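Local coordinates for intracellular sulfur oxidation protein DsrF (Allochromatium vinosum, PDB 2HY5) that is of unknown function but could take part in the oxidation of intracellular sulfur, in an assembly with DsrE and DsrH, at residues B[7-12]-B[40-45]. Residues are numbered along the deposited sequence; the frame is centred on the assembly and turned at random.
Sequences KFMYLN and CVLFLD
Residues 7-12 and 40-45 run side by side as neighbouring parallel strands, stitched by five backbone hydrogen bonds. F8 O receives C40 N, both N and O of Y10 and of N12 bind the partner, and the last bond, L44 N to N12 O at 2.9 Å, from just beyond the strand, is also the straightest (175°).

The face bearing M9, L11, C40 and L42 is apolar, with C40 its one small side chain. M9, extended over its first two torsions, passes along that slim thiol, CB 3.8 Å from C40 SG, while M9 SD reaches forward to L42 CD2. In L11 and L42 CG is anti to the backbone N (chi1 near 180°), so the two chains lie alongside each other; L11 CD1 faces the notch between L42 CD2 (4.0 Å) and L44 CD2 (4.3 Å).

Across the sheet, the amide of N12, flat like the F43 ring, can lie over one face of it, the planes 33° apart, with ND2 3.6 Å from F43 CE2. Branched V41 offers CG1 to the same ND2 at 3.3 Å. The Y10 ring turns its thin edge to C40 O.

The pair forms the two strands of a beta-alpha-beta unit. Its linking helix 21-32 packs on Y10 and N12, and helix 120-129 on M9 and L42. Strands 132-135 and 79-83 flank the pair within the parallel sheet, while the neighbouring DsrH chain packs against M9, L11 and L44.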
loop_
_atom_site.group_PDB
_atom_site.type_symbol
_atom_site.label_atom_id
_atom_site.label_comp_id
_atom_site.label_asym_id
_atom_site.label_seq_id
_atom_site.Cartn_x
_atom_site.Cartn_y
_atom_site.Cartn_z
ATOM N N LYS B 7 -8.156 8.283 -26.932
ATOM C CA LYS B 7 -6.759 8.383 -26.550
ATOM C C LYS B 7 -6.612 7.869 -25.120
ATOM O O LYS B 7 -7.121 8.478 -24.184
ATOM C CB LYS B 7 -6.305 9.842 -26.630
ATOM C CG LYS B 7 -4.959 10.084 -25.987
ATOM C CD LYS B 7 -3.951 9.105 -26.539
ATOM C CE LYS B 7 -2.688 9.087 -25.722
ATOM N NZ LYS B 7 -1.784 8.047 -26.252
ATOM N N PHE B 8 -5.914 6.746 -24.965
ATOM C CA PHE B 8 -5.699 6.146 -23.654
ATOM C C PHE B 8 -4.265 6.304 -23.167
ATOM O O PHE B 8 -3.321 6.028 -23.908
ATOM C CB PHE B 8 -6.027 4.650 -23.683
ATOM C CG PHE B 8 -7.496 4.343 -23.752
ATOM C CD1 PHE B 8 -7.931 3.042 -23.993
ATOM C CD2 PHE B 8 -8.446 5.339 -23.556
ATOM C CE1 PHE B 8 -9.289 2.738 -24.037
ATOM C CE2 PHE B 8 -9.809 5.044 -23.598
ATOM C CZ PHE B 8 -10.229 3.744 -23.839
ATOM N N MET B 9 -4.110 6.744 -21.923
ATOM C CA MET B 9 -2.784 6.892 -21.325
ATOM C C MET B 9 -2.643 5.891 -20.191
ATOM O O MET B 9 -3.555 5.724 -19.385
ATOM C CB MET B 9 -2.569 8.302 -20.750
ATOM C CG MET B 9 -1.263 8.423 -19.950
ATOM S SD MET B 9 -0.961 10.022 -19.158
ATOM C CE MET B 9 -0.393 10.953 -20.538
ATOM N N TYR B 10 -1.500 5.218 -20.141
ATOM C CA TYR B 10 -1.209 4.262 -19.081
ATOM C C TYR B 10 -0.140 4.932 -18.238
ATOM O O TYR B 10 1.004 5.048 -18.666
ATOM C CB TYR B 10 -0.685 2.959 -19.679
ATOM C CG TYR B 10 -1.761 2.173 -20.382
ATOM C CD1 TYR B 10 -2.567 1.283 -19.676
ATOM C CD2 TYR B 10 -2.002 2.342 -21.747
ATOM C CE1 TYR B 10 -3.586 0.578 -20.307
ATOM C CE2 TYR B 10 -3.025 1.641 -22.388
ATOM C CZ TYR B 10 -3.811 0.759 -21.659
ATOM O OH TYR B 10 -4.826 0.060 -22.275
ATOM N N LEU B 11 -0.529 5.388 -17.051
ATOM C CA LEU B 11 0.374 6.090 -16.146
ATOM C C LEU B 11 1.064 5.170 -15.148
ATOM O O LEU B 11 0.455 4.730 -14.174
ATOM C CB LEU B 11 -0.403 7.171 -15.392
ATOM C CG LEU B 11 0.346 8.029 -14.373
ATOM C CD1 LEU B 11 1.450 8.805 -15.058
ATOM C CD2 LEU B 11 -0.637 8.976 -13.701
ATOM N N ASN B 12 2.343 4.896 -15.399
ATOM C CA ASN B 12 3.154 4.037 -14.542
ATOM C C ASN B 12 4.044 4.871 -13.629
ATOM O O ASN B 12 4.919 5.587 -14.103
ATOM C CB ASN B 12 4.017 3.118 -15.405
ATOM C CG ASN B 12 3.203 2.074 -16.124
ATOM O OD1 ASN B 12 2.430 1.343 -15.505
ATOM N ND2 ASN B 12 3.371 1.991 -17.438
ATOM N N CYS B 40 -0.695 5.486 -25.338
ATOM C CA CYS B 40 0.618 5.979 -24.962
ATOM C C CYS B 40 0.874 5.474 -23.553
ATOM O O CYS B 40 -0.041 5.385 -22.731
ATOM C CB CYS B 40 0.709 7.509 -25.023
ATOM S SG CYS B 40 -0.294 8.418 -23.852
ATOM N N VAL B 41 2.119 5.107 -23.290
ATOM C CA VAL B 41 2.494 4.601 -21.983
ATOM C C VAL B 41 3.519 5.567 -21.426
ATOM O O VAL B 41 4.540 5.814 -22.054
ATOM C CB VAL B 41 3.116 3.201 -22.092
ATOM C CG1 VAL B 41 3.392 2.644 -20.704
ATOM C CG2 VAL B 41 2.185 2.287 -22.861
ATOM N N LEU B 42 3.228 6.126 -20.259
ATOM C CA LEU B 42 4.126 7.083 -19.630
ATOM C C LEU B 42 4.716 6.541 -18.345
ATOM O O LEU B 42 4.003 5.999 -17.502
ATOM C CB LEU B 42 3.377 8.386 -19.321
ATOM C CG LEU B 42 4.124 9.441 -18.494
ATOM C CD1 LEU B 42 5.335 9.945 -19.267
ATOM C CD2 LEU B 42 3.184 10.597 -18.169
ATOM N N PHE B 43 6.026 6.687 -18.204
ATOM C CA PHE B 43 6.714 6.246 -17.005
ATOM C C PHE B 43 7.171 7.515 -16.318
ATOM O O PHE B 43 7.948 8.291 -16.871
ATOM C CB PHE B 43 7.901 5.346 -17.356
ATOM C CG PHE B 43 7.497 4.058 -18.014
ATOM C CD1 PHE B 43 7.228 4.011 -19.377
ATOM C CD2 PHE B 43 7.338 2.898 -17.259
ATOM C CE1 PHE B 43 6.804 2.830 -19.984
ATOM C CE2 PHE B 43 6.913 1.714 -17.853
ATOM C CZ PHE B 43 6.646 1.678 -19.220
ATOM N N LEU B 44 6.657 7.720 -15.114
ATOM C CA LEU B 44 6.954 8.901 -14.322
ATOM C C LEU B 44 7.326 8.505 -12.899
ATOM O O LEU B 44 6.927 7.443 -12.411
ATOM C CB LEU B 44 5.720 9.812 -14.309
ATOM C CG LEU B 44 5.683 11.023 -13.375
ATOM C CD1 LEU B 44 6.723 12.047 -13.808
ATOM C CD2 LEU B 44 4.284 11.632 -13.399
ATOM N N ASP B 45 8.085 9.365 -12.229
ATOM C CA ASP B 45 8.513 9.091 -10.862
ATOM C C ASP B 45 9.180 7.716 -10.801
ATOM O O ASP B 45 9.981 7.391 -11.676
ATOM C CB ASP B 45 7.316 9.176 -9.907
ATOM C CG ASP B 45 6.748 10.592 -9.811
ATOM O OD1 ASP B 45 7.545 11.555 -9.809
ATOM O OD2 ASP B 45 5.511 10.748 -9.727
#